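PDB 4ZXW: C-domain type II peptide synthetase from Streptomyces globisporus, which belongs to the condensation-domain family of peptide synthetases and shows the fold of the CoA-dependent acyltransferase clan. Local coordinates for residues Leu120-Glu125 with Trp394-Ser399; Ala155-Ala160 with Ser309-Leu314; Arg224-Glu229 with Leu287-Pro292; Ser404-Gly409 with Gly427-Arg432. All coordinates share one frame; numbering follows the deposited sequence.

Contact 1 of 4, residues Leu120-Glu125 with Trp394-Ser399; sequences LLNEVE and WERQLS. With FRU (beta-D-fructofuranose), chain C.
E125 OE1 takes two bonds from one arginine across the contact. R396 NH2 reaches E125 OE1 at 3.1 Å, and R396 NH1 reaches the same E125 OE1 at 3.2 Å. The grip is end-on and forms a salt bridge. The two nitrogens do not meet the oxygen alike: NH1 comes nearly along the C-O axis, whereas NH2 comes from above the carboxylate plane. The carboxylate and guanidinium planes are 76° apart. R246 of strand 242-249 also pairs with E125 OE1, and E125 OE2 accepts from the backbone N of S404.

R396 NH2 gives a further bond to N122 OD1 at 2.9 Å. A water links N122 OD1 with R396 NE, so the guanidinium edge is held at several points and its rotation is restricted. L121 supplies the apolar cover. L121 CD2 lies 3.5 Å from R396 NE, and L121 CG sits over one guanidinium face, offset toward its rim. The R396 chain bends at chi3 (63°), and this turn brings the guanidinium to the helix. Only weak bonds run from R396 NH1 to the fructose, to O3 and O1. L398 CD2 packs 3.6 Å from N122 ND2.

The salt bridge of buried E125 and R396 joins helix 110-126 to the loop after strand 388-392. L121, E125 and R396 also touch strand 47-55, which neighbours 388-392 in the six-stranded sheet of the condensation domain.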
# COMPACT_ATOMS: atom_id res chain seq x y z
N LEU A 120 -16.71 9.77 5.26
CA LEU A 120 -17.19 8.41 5.14
C LEU A 120 -16.02 7.44 4.98
O LEU A 120 -16.03 6.34 5.54
CB LEU A 120 -18.15 8.25 3.96
CG LEU A 120 -18.53 6.81 3.65
CD1 LEU A 120 -19.08 6.14 4.92
CD2 LEU A 120 -19.55 6.78 2.50
N LEU A 121 -15.03 7.82 4.19
CA LEU A 121 -13.88 6.94 3.96
C LEU A 121 -13.13 6.72 5.26
O LEU A 121 -12.66 5.60 5.57
CB LEU A 121 -12.95 7.56 2.91
CG LEU A 121 -12.08 6.69 2.02
CD1 LEU A 121 -12.81 5.45 1.57
CD2 LEU A 121 -11.66 7.53 0.80
N ASN A 122 -12.97 7.80 6.02
CA ASN A 122 -12.28 7.71 7.28
C ASN A 122 -13.07 6.81 8.22
O ASN A 122 -12.50 6.00 8.97
CB ASN A 122 -12.08 9.09 7.89
CG ASN A 122 -10.87 9.80 7.33
OD1 ASN A 122 -10.34 9.41 6.28
ND2 ASN A 122 -10.42 10.85 8.01
N GLU A 123 -14.40 6.95 8.20
CA GLU A 123 -15.21 6.21 9.15
C GLU A 123 -15.06 4.72 8.83
O GLU A 123 -14.83 3.91 9.71
CB GLU A 123 -16.68 6.62 9.12
CG GLU A 123 -17.43 6.07 10.32
CD GLU A 123 -18.90 5.82 10.07
OE1 GLU A 123 -19.58 6.75 9.58
OE2 GLU A 123 -19.37 4.70 10.38
N VAL A 124 -15.16 4.38 7.56
CA VAL A 124 -15.02 2.99 7.18
C VAL A 124 -13.64 2.47 7.59
O VAL A 124 -13.54 1.40 8.18
CB VAL A 124 -15.30 2.82 5.68
CG1 VAL A 124 -14.98 1.42 5.22
CG2 VAL A 124 -16.78 3.15 5.39
N GLU A 125 -12.57 3.23 7.34
CA GLU A 125 -11.23 2.75 7.65
C GLU A 125 -11.04 2.65 9.17
O GLU A 125 -10.17 1.94 9.64
CB GLU A 125 -10.13 3.67 7.05
CG GLU A 125 -8.70 3.18 7.19
CD GLU A 125 -7.64 4.14 6.57
OE1 GLU A 125 -7.91 4.70 5.46
OE2 GLU A 125 -6.54 4.31 7.20
N TRP A 394 -7.94 9.40 -5.17
CA TRP A 394 -6.59 9.25 -4.61
C TRP A 394 -6.28 10.29 -3.56
O TRP A 394 -5.68 9.98 -2.53
CB TRP A 394 -5.51 9.33 -5.69
CG TRP A 394 -5.43 8.10 -6.49
CD1 TRP A 394 -5.79 7.96 -7.80
CD2 TRP A 394 -4.97 6.82 -6.04
NE1 TRP A 394 -5.59 6.66 -8.20
CE2 TRP A 394 -5.09 5.94 -7.14
CE3 TRP A 394 -4.48 6.32 -4.82
CZ2 TRP A 394 -4.73 4.59 -7.06
CZ3 TRP A 394 -4.12 4.98 -4.74
CH2 TRP A 394 -4.25 4.13 -5.86
N GLU A 395 -6.64 11.53 -3.86
CA GLU A 395 -6.33 12.66 -3.01
C GLU A 395 -7.29 12.69 -1.84
O GLU A 395 -8.47 12.96 -2.02
CB GLU A 395 -6.44 13.96 -3.80
CG GLU A 395 -5.18 14.81 -3.80
CD GLU A 395 -5.36 16.07 -4.63
OE1 GLU A 395 -4.40 16.48 -5.32
OE2 GLU A 395 -6.48 16.63 -4.60
N ARG A 396 -6.82 12.33 -0.66
CA ARG A 396 -7.60 12.50 0.56
C ARG A 396 -6.84 13.48 1.38
O ARG A 396 -5.66 13.27 1.63
CB ARG A 396 -7.78 11.20 1.33
CG ARG A 396 -8.42 10.12 0.55
CD ARG A 396 -8.20 8.79 1.19
NE ARG A 396 -8.77 8.63 2.52
CZ ARG A 396 -8.54 7.55 3.28
NH1 ARG A 396 -7.73 6.59 2.84
NH2 ARG A 396 -9.10 7.43 4.48
N GLN A 397 -7.47 14.55 1.79
CA GLN A 397 -6.70 15.49 2.56
C GLN A 397 -7.07 15.43 4.02
O GLN A 397 -6.39 16.02 4.86
CB GLN A 397 -6.86 16.87 1.95
CG GLN A 397 -5.95 16.97 0.70
CD GLN A 397 -6.22 18.18 -0.12
OE1 GLN A 397 -5.61 19.22 0.09
NE2 GLN A 397 -7.14 18.06 -1.08
N LEU A 398 -8.08 14.65 4.35
CA LEU A 398 -8.50 14.51 5.72
C LEU A 398 -7.64 13.44 6.36
O LEU A 398 -7.63 12.28 5.95
CB LEU A 398 -9.96 14.15 5.80
CG LEU A 398 -10.72 14.53 7.04
CD1 LEU A 398 -10.83 16.02 7.11
CD2 LEU A 398 -12.10 13.90 6.95
N SER A 399 -6.91 13.83 7.38
CA SER A 399 -6.09 12.88 8.08
C SER A 399 -6.93 12.07 9.10
O SER A 399 -8.13 12.29 9.31
CB SER A 399 -4.96 13.62 8.75
OG SER A 399 -4.15 14.24 7.76
C1 FRU C . -6.09 6.32 -1.19
C2 FRU C . -4.74 6.29 -0.47
C3 FRU C . -4.48 7.46 0.47
C4 FRU C . -2.97 7.82 0.43
C5 FRU C . -2.64 7.36 -0.98
C6 FRU C . -1.23 6.78 -1.00
O1 FRU C . -7.16 5.84 -0.39
O2 FRU C . -4.64 5.20 0.44
O3 FRU C . -5.35 7.68 1.58
O4 FRU C . -2.61 9.18 0.69
O5 FRU C . -3.62 6.35 -1.37
O6 FRU C . -1.14 5.65 -0.10
O HOH W 1 -10.34 10.74 3.84

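Contact 2 of 4, residues Ala155-Ala160 with Ser309-Leu314; sequences AHHTAA and SFINFL. With 4T7 ((1R)-1-(naphthalen-2-yl)ethane-1,2-diol), chain E.
H157 carries this contact through its ring and its carbonyl. Its CB points neither at nor away from residues 309-314. With CG anti to the backbone N (chi1 -169°), the ring extends between its own turn and the bound diol. From CG the ring divides. H157 ND1 donates to A160 O at 2.8 Å with an N-H...O angle of 162°. The bond lies close to the ring plane and fixes the rotation of the imidazole. H157 CE1 comes next to residues 309-314, 4.2 Å from S309 OG and 4.3 Å from I311 CD1, both set obliquely to the ring. CD2 lies on the side nearer the other hydroxyl of 4T7, OAB. At the tip, H157 NE2 makes a nearly straight hydrogen bond with 4T7 OAA at 2.9 Å, in the ring plane. I311 CD1 packs against that same 4T7 OAA at 3.6 Å.

One ring face carries a water above its centre. This water donates to H157 O and also bonds to S309 OG. A second water joins T158 O to S309 N. No direct hydrogen bond crosses between the segments; S309 CB simply packs 3.5 Å from H157 O.

H156 and H157 begin the HHxxxD signature of condensation domains, completed by D161, which accepts from F310 N. The turn follows strand 148-156, and Y46 stacks on the H157 ring. H23 of helix 22-29 touches S309 and I311, and residues 312-314 enter strand 312-319, paired with strand 288-295.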
# COMPACT_ATOMS: atom_id res chain seq x y z
N ALA A 155 -11.08 -4.16 2.36
CA ALA A 155 -10.72 -5.56 2.24
C ALA A 155 -9.59 -5.87 3.23
O ALA A 155 -8.78 -4.99 3.50
CB ALA A 155 -10.26 -5.89 0.82
N HIS A 156 -9.54 -7.07 3.79
CA HIS A 156 -8.41 -7.36 4.68
C HIS A 156 -7.15 -7.32 3.84
O HIS A 156 -7.10 -7.83 2.70
CB HIS A 156 -8.54 -8.69 5.41
CG HIS A 156 -7.73 -8.74 6.68
ND1 HIS A 156 -6.42 -9.15 6.72
CD2 HIS A 156 -8.04 -8.36 7.94
CE1 HIS A 156 -5.96 -9.02 7.94
NE2 HIS A 156 -6.93 -8.55 8.71
N HIS A 157 -6.11 -6.70 4.38
CA HIS A 157 -4.94 -6.39 3.56
C HIS A 157 -4.07 -7.66 3.38
O HIS A 157 -3.13 -7.66 2.60
CB HIS A 157 -4.19 -5.22 4.21
CG HIS A 157 -3.10 -4.61 3.38
ND1 HIS A 157 -2.98 -4.81 2.01
CD2 HIS A 157 -2.10 -3.77 3.72
CE1 HIS A 157 -1.94 -4.14 1.56
NE2 HIS A 157 -1.39 -3.49 2.58
N THR A 158 -4.40 -8.75 4.08
CA THR A 158 -3.81 -10.07 3.78
C THR A 158 -4.40 -10.68 2.49
O THR A 158 -3.79 -11.57 1.87
CB THR A 158 -4.01 -11.10 4.94
OG1 THR A 158 -5.42 -11.36 5.15
CG2 THR A 158 -3.37 -10.59 6.21
N ALA A 159 -5.59 -10.20 2.11
CA ALA A 159 -6.34 -10.71 0.95
C ALA A 159 -6.17 -9.86 -0.31
O ALA A 159 -6.36 -10.37 -1.42
CB ALA A 159 -7.83 -10.79 1.26
N ALA A 160 -5.82 -8.59 -0.14
CA ALA A 160 -5.79 -7.65 -1.25
C ALA A 160 -4.74 -6.57 -1.07
O ALA A 160 -4.61 -6.01 0.03
CB ALA A 160 -7.17 -7.01 -1.41
N SER A 309 -2.65 -10.27 -2.15
CA SER A 309 -1.67 -9.25 -1.82
C SER A 309 -0.31 -9.73 -2.26
O SER A 309 0.23 -10.65 -1.68
CB SER A 309 -1.68 -8.94 -0.33
OG SER A 309 -0.78 -7.87 -0.07
N PHE A 310 0.22 -9.08 -3.29
CA PHE A 310 1.45 -9.49 -3.96
C PHE A 310 2.67 -8.70 -3.54
O PHE A 310 3.78 -9.10 -3.85
CB PHE A 310 1.32 -9.32 -5.48
CG PHE A 310 0.46 -10.37 -6.14
CD1 PHE A 310 -0.90 -10.43 -5.88
CD2 PHE A 310 1.02 -11.29 -7.03
CE1 PHE A 310 -1.69 -11.40 -6.48
CE2 PHE A 310 0.23 -12.26 -7.63
CZ PHE A 310 -1.12 -12.32 -7.35
N ILE A 311 2.46 -7.56 -2.89
CA ILE A 311 3.56 -6.63 -2.63
C ILE A 311 4.74 -7.29 -1.89
O ILE A 311 4.56 -8.26 -1.16
CB ILE A 311 3.09 -5.44 -1.83
CG1 ILE A 311 2.43 -5.92 -0.52
CG2 ILE A 311 2.16 -4.58 -2.69
CD1 ILE A 311 2.13 -4.79 0.43
N ASN A 312 5.94 -6.75 -2.08
CA ASN A 312 7.13 -7.41 -1.55
C ASN A 312 8.07 -6.39 -0.95
O ASN A 312 8.47 -5.40 -1.58
CB ASN A 312 7.82 -8.22 -2.66
CG ASN A 312 9.10 -8.93 -2.15
OD1 ASN A 312 9.08 -9.66 -1.15
ND2 ASN A 312 10.20 -8.68 -2.83
N PHE A 313 8.42 -6.67 0.30
CA PHE A 313 9.34 -5.89 1.10
C PHE A 313 10.69 -5.97 0.44
O PHE A 313 11.17 -7.07 0.23
CB PHE A 313 9.38 -6.48 2.51
CG PHE A 313 9.90 -5.57 3.57
CD1 PHE A 313 9.18 -4.46 3.96
CD2 PHE A 313 11.07 -5.87 4.24
CE1 PHE A 313 9.63 -3.64 4.98
CE2 PHE A 313 11.53 -5.05 5.26
CZ PHE A 313 10.80 -3.93 5.63
N LEU A 314 11.28 -4.83 0.11
CA LEU A 314 12.48 -4.81 -0.73
C LEU A 314 13.49 -3.80 -0.19
O LEU A 314 13.25 -2.59 -0.28
CB LEU A 314 12.10 -4.46 -2.16
CG LEU A 314 13.21 -4.41 -3.21
CD1 LEU A 314 13.82 -5.77 -3.30
CD2 LEU A 314 12.63 -4.00 -4.55
CAI 4T7 E . 3.68 -1.65 6.22
CAM 4T7 E . 4.76 -1.93 7.07
CAG 4T7 E . 5.54 -0.89 7.56
CAD 4T7 E . 6.61 -1.16 8.44
CAC 4T7 E . 6.89 -2.47 8.83
CAF 4T7 E . 6.10 -3.51 8.34
CAL 4T7 E . 5.02 -3.24 7.47
CAH 4T7 E . 4.22 -4.27 6.98
CAE 4T7 E . 3.17 -3.98 6.11
CAK 4T7 E . 2.86 -2.67 5.72
CAN 4T7 E . 1.74 -2.42 4.81
OAB 4T7 E . 0.93 -1.27 5.15
CAJ 4T7 E . 2.19 -2.25 3.35
OAA 4T7 E . 1.07 -2.01 2.49
O HOH W 2 -0.40 -6.88 2.98
O HOH W 3 -3.12 -12.69 -0.59

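Contact 3 of 4, residues Arg224-Glu229 with Leu287-Pro292; sequences RIIGLE and LDITVP
I226 and I225 lie along the edge of strand 288-295 that does not pair with strand 312-319. These two strands form a two-stranded antiparallel sheet of the condensation-domain fold. Residues 224-229 run into strand 227-229, an end strand of the five-stranded sheet. The two isoleucines divide between the faces of strand 288-295.

I226 straddles the face that bears I289 and V291, and its two branches fill the dip between them. I226 CD1 meets I289 CD1 at 3.7 Å. I226 CG2 rests 3.8 Å from V291 CG2. CG1 stands anti to the backbone N (chi1 -160°), which sends CD1 toward I289 and leaves CG2 to V291. V291 also packs on F273 and L280 of helix 268-284.

I225 covers the face of T290 and P292. I225 CG2 presses against the proline ring, 3.6 Å from P292 CD, and CD1 is near P292 CG. I225 CG1 comes 4.1 Å from T290 CG2, the two side chains crossing at about a right angle. F313 of strand 312-319 touches both I225 and P292. T290 CB packs against R224 O at 3.7 Å.

A single backbone hydrogen bond joins the segments: I226 N donates to T290 O at 2.9 Å, with an N-H...O angle of 169°.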
# COMPACT_ATOMS: atom_id res chain seq x y z
N ARG A 224 21.98 -2.48 8.00
CA ARG A 224 20.89 -2.41 8.99
C ARG A 224 19.83 -1.46 8.45
O ARG A 224 20.14 -0.31 8.10
CB ARG A 224 21.37 -1.87 10.35
CG ARG A 224 22.41 -2.69 11.05
CD ARG A 224 21.79 -3.88 11.76
NE ARG A 224 22.77 -4.61 12.57
CZ ARG A 224 23.74 -5.38 12.07
NH1 ARG A 224 23.87 -5.54 10.76
NH2 ARG A 224 24.57 -6.00 12.89
N ILE A 225 18.58 -1.90 8.39
CA ILE A 225 17.53 -0.96 8.01
C ILE A 225 17.56 0.17 9.00
O ILE A 225 17.66 -0.05 10.18
CB ILE A 225 16.18 -1.60 7.96
CG1 ILE A 225 16.17 -2.60 6.80
CG2 ILE A 225 15.08 -0.52 7.78
CD1 ILE A 225 14.92 -3.45 6.75
N ILE A 226 17.49 1.40 8.50
CA ILE A 226 17.60 2.55 9.36
C ILE A 226 16.40 2.66 10.30
O ILE A 226 15.23 2.58 9.88
CB ILE A 226 17.77 3.81 8.51
CG1 ILE A 226 18.37 4.92 9.35
CG2 ILE A 226 16.47 4.27 7.95
CD1 ILE A 226 19.17 5.85 8.52
N GLY A 227 16.71 2.84 11.58
CA GLY A 227 15.69 3.02 12.60
C GLY A 227 15.45 4.48 12.92
O GLY A 227 16.37 5.27 13.01
N LEU A 228 14.19 4.83 13.10
CA LEU A 228 13.84 6.17 13.53
C LEU A 228 13.57 6.13 15.02
O LEU A 228 12.86 5.23 15.50
CB LEU A 228 12.60 6.67 12.78
CG LEU A 228 12.64 6.63 11.26
CD1 LEU A 228 11.27 6.77 10.73
CD2 LEU A 228 13.48 7.76 10.75
N GLU A 229 14.11 7.10 15.75
CA GLU A 229 13.89 7.16 17.19
C GLU A 229 12.45 7.56 17.53
O GLU A 229 11.95 8.61 17.12
CB GLU A 229 14.85 8.13 17.86
CG GLU A 229 14.98 7.88 19.38
CD GLU A 229 16.19 8.56 19.99
OE1 GLU A 229 17.17 7.87 20.35
OE2 GLU A 229 16.16 9.80 20.12
N LEU A 287 25.22 7.91 6.44
CA LEU A 287 25.54 8.00 5.02
C LEU A 287 25.28 6.68 4.29
O LEU A 287 24.99 6.67 3.09
CB LEU A 287 27.00 8.41 4.86
CG LEU A 287 27.29 9.89 5.17
CD1 LEU A 287 28.78 10.17 5.14
CD2 LEU A 287 26.54 10.84 4.17
N ASP A 288 25.37 5.57 5.03
CA ASP A 288 25.02 4.27 4.50
C ASP A 288 23.56 4.00 4.88
O ASP A 288 23.27 3.65 6.01
CB ASP A 288 25.97 3.21 5.04
CG ASP A 288 25.47 1.81 4.84
OD1 ASP A 288 24.70 1.58 3.88
OD2 ASP A 288 25.84 0.94 5.66
N ILE A 289 22.64 4.23 3.94
CA ILE A 289 21.21 4.30 4.21
C ILE A 289 20.50 3.09 3.61
O ILE A 289 20.43 2.98 2.38
CB ILE A 289 20.59 5.60 3.60
CG1 ILE A 289 21.28 6.86 4.12
CG2 ILE A 289 19.05 5.66 3.83
CD1 ILE A 289 20.97 7.19 5.54
N THR A 290 19.98 2.19 4.45
CA THR A 290 19.12 1.12 3.95
C THR A 290 17.69 1.40 4.38
O THR A 290 17.43 1.60 5.56
CB THR A 290 19.56 -0.25 4.45
OG1 THR A 290 20.91 -0.47 4.05
CG2 THR A 290 18.68 -1.35 3.86
N VAL A 291 16.80 1.44 3.38
CA VAL A 291 15.39 1.73 3.56
C VAL A 291 14.57 0.82 2.66
O VAL A 291 14.74 0.83 1.45
CB VAL A 291 15.03 3.20 3.24
CG1 VAL A 291 13.50 3.39 3.18
CG2 VAL A 291 15.62 4.12 4.28
N PRO A 292 13.65 0.04 3.25
CA PRO A 292 12.84 -0.84 2.42
C PRO A 292 11.73 -0.08 1.72
O PRO A 292 11.27 0.98 2.17
CB PRO A 292 12.27 -1.85 3.42
CG PRO A 292 12.19 -1.07 4.69
CD PRO A 292 13.33 -0.08 4.67

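Contact 4 of 4, residues Ser404-Gly409 with Gly427-Arg432; sequences SDIPDG and GYNTNR. With 4T7 ((1R)-1-(naphthalen-2-yl)ethane-1,2-diol), chain E.
I406 and N429 meet at two flat groups, the naphthalene of 4T7 and the N429 amide. I406 CG2 lies 3.6 Å from 4T7 CAG. P407 CG lies 3.7 Å from 4T7 CAH, over the same face of the naphthalene. D408 O approaches on that side as well, farther out, near CAC.

The N429 amide uses both of its polar ends on residues 404-409. N429 ND2 donates to I406 O at 3.1 Å with an N-H...O angle of 159°. The bond lies in the carbonyl plane, on a lone pair, and close to the amide plane of N429. At the other end, N429 OD1 takes a weak bond from G409 N at 3.3 Å. Q367 also donates to OD1, and K240 NZ shares I406 O.

Residues 404-409 lead into strand 410-416. This strand forms a beta hairpin with strand 422-429 in the five-stranded mixed sheet. The contact thus joins the entry of the hairpin to its exit.

I406 serves both sides. With CG1 beside the backbone N (chi1 -75°), I406 CD1 turns to the strand and sits 3.4 Å from G427 C, where glycine presents bare backbone. CG2 goes to the ligand. G409, also a glycine, brings its CA to 4.0 Å from 4T7 CAD.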
# COMPACT_ATOMS: atom_id res chain seq x y z
N SER A 404 -6.14 2.25 9.33
CA SER A 404 -5.59 0.94 9.01
C SER A 404 -4.30 0.72 9.74
O SER A 404 -3.49 1.64 9.89
CB SER A 404 -5.32 0.79 7.53
OG SER A 404 -6.50 0.99 6.79
N ASP A 405 -4.13 -0.50 10.21
CA ASP A 405 -2.98 -0.86 10.99
C ASP A 405 -1.67 -0.86 10.18
O ASP A 405 -1.64 -1.37 9.08
CB ASP A 405 -3.19 -2.24 11.58
CG ASP A 405 -2.09 -2.64 12.53
OD1 ASP A 405 -2.19 -2.32 13.74
OD2 ASP A 405 -1.12 -3.29 12.06
N ILE A 406 -0.62 -0.29 10.75
CA ILE A 406 0.76 -0.58 10.30
C ILE A 406 1.38 -1.53 11.31
O ILE A 406 1.55 -1.17 12.49
CB ILE A 406 1.60 0.70 10.12
CG1 ILE A 406 1.18 1.44 8.85
CG2 ILE A 406 3.09 0.34 9.95
CD1 ILE A 406 1.61 2.90 8.87
N PRO A 407 1.70 -2.76 10.88
CA PRO A 407 2.13 -3.76 11.86
C PRO A 407 3.16 -3.27 12.88
O PRO A 407 2.99 -3.51 14.07
CB PRO A 407 2.71 -4.87 10.96
CG PRO A 407 1.85 -4.83 9.78
CD PRO A 407 1.53 -3.36 9.55
N ASP A 408 4.20 -2.58 12.46
CA ASP A 408 5.24 -2.19 13.41
C ASP A 408 6.27 -1.32 12.71
O ASP A 408 7.36 -1.78 12.34
CB ASP A 408 5.90 -3.45 14.02
CG ASP A 408 6.62 -3.19 15.36
OD1 ASP A 408 7.27 -2.12 15.51
OD2 ASP A 408 6.52 -4.07 16.25
N GLY A 409 5.92 -0.05 12.53
CA GLY A 409 6.78 0.88 11.84
C GLY A 409 6.12 2.16 11.37
O GLY A 409 5.06 2.57 11.86
N GLY A 427 1.99 7.32 7.73
CA GLY A 427 1.32 6.55 8.75
C GLY A 427 2.32 6.11 9.80
O GLY A 427 3.49 5.81 9.49
N TYR A 428 1.87 6.09 11.04
CA TYR A 428 2.70 5.73 12.16
C TYR A 428 1.83 5.23 13.31
O TYR A 428 0.59 5.43 13.34
CB TYR A 428 3.52 6.93 12.61
CG TYR A 428 2.62 8.10 12.88
CD1 TYR A 428 2.22 8.94 11.85
CD2 TYR A 428 2.15 8.37 14.14
CE1 TYR A 428 1.35 10.02 12.09
CE2 TYR A 428 1.31 9.46 14.39
CZ TYR A 428 0.92 10.28 13.35
OH TYR A 428 0.08 11.35 13.56
N ASN A 429 2.51 4.54 14.23
CA ASN A 429 1.92 3.96 15.41
C ASN A 429 1.85 5.00 16.51
O ASN A 429 2.88 5.57 16.93
CB ASN A 429 2.71 2.75 15.92
CG ASN A 429 2.82 1.63 14.90
OD1 ASN A 429 3.80 0.88 14.91
ND2 ASN A 429 1.82 1.49 14.03
N THR A 430 0.64 5.23 16.97
CA THR A 430 0.36 6.27 17.95
C THR A 430 0.84 5.86 19.34
O THR A 430 0.99 6.71 20.19
CB THR A 430 -1.16 6.60 17.95
OG1 THR A 430 -1.93 5.40 18.08
CG2 THR A 430 -1.54 7.30 16.63
N ASN A 431 1.10 4.57 19.55
CA ASN A 431 1.77 4.09 20.77
C ASN A 431 3.28 4.31 20.76
O ASN A 431 3.93 3.95 21.72
CB ASN A 431 1.53 2.59 20.98
CG ASN A 431 1.72 1.80 19.71
OD1 ASN A 431 1.06 2.07 18.71
ND2 ASN A 431 2.64 0.84 19.71
N ARG A 432 3.82 4.87 19.68
CA ARG A 432 5.26 5.09 19.55
C ARG A 432 5.64 6.53 19.14
O ARG A 432 6.71 7.01 19.52
CB ARG A 432 5.86 4.12 18.53
CG ARG A 432 5.82 2.65 18.93
CD ARG A 432 6.49 2.34 20.29
NE ARG A 432 7.94 2.55 20.30
CZ ARG A 432 8.83 1.74 19.73
NH1 ARG A 432 8.44 0.64 19.11
NH2 ARG A 432 10.12 2.04 19.76
CAI 4T7 E . 3.68 -1.65 6.22
CAM 4T7 E . 4.76 -1.93 7.07
CAG 4T7 E . 5.54 -0.89 7.56
CAD 4T7 E . 6.61 -1.16 8.44
CAC 4T7 E . 6.89 -2.47 8.83
CAF 4T7 E . 6.10 -3.51 8.34
CAL 4T7 E . 5.02 -3.24 7.47
CAH 4T7 E . 4.22 -4.27 6.98
CAE 4T7 E . 3.17 -3.98 6.11
CAK 4T7 E . 2.86 -2.67 5.72
CAN 4T7 E . 1.74 -2.42 4.81
OAB 4T7 E . 0.93 -1.27 5.15
CAJ 4T7 E . 2.19 -2.25 3.35
OAA 4T7 E . 1.07 -2.01 2.49
O HOH W 4 5.22 3.88 13.91

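Contact 2 is nearest the middle of the chain, its centre 8 Å from the chain centre. Contact 3 is farthest out, at 20 Å. Contacts 2, 3 and 4 are buried, whereas contact 1 is partly buried. Charge dominates contact 1, whereas contact 3 is almost wholly aliphatic. Contact 2 relies on water bridges, and contact 4 on one amide and glycine backbone. Contacts 2 and 3 share the pair of strands 288-295 and 312-319, and touch where F313 CZ packs on P292 CG at 3.3 Å. Contacts 1 and 4 also touch. Contacts 2 and 4 do not touch each other, but 4T7 lies against both. Contacts 3 and 4 reach the same five-stranded sheet.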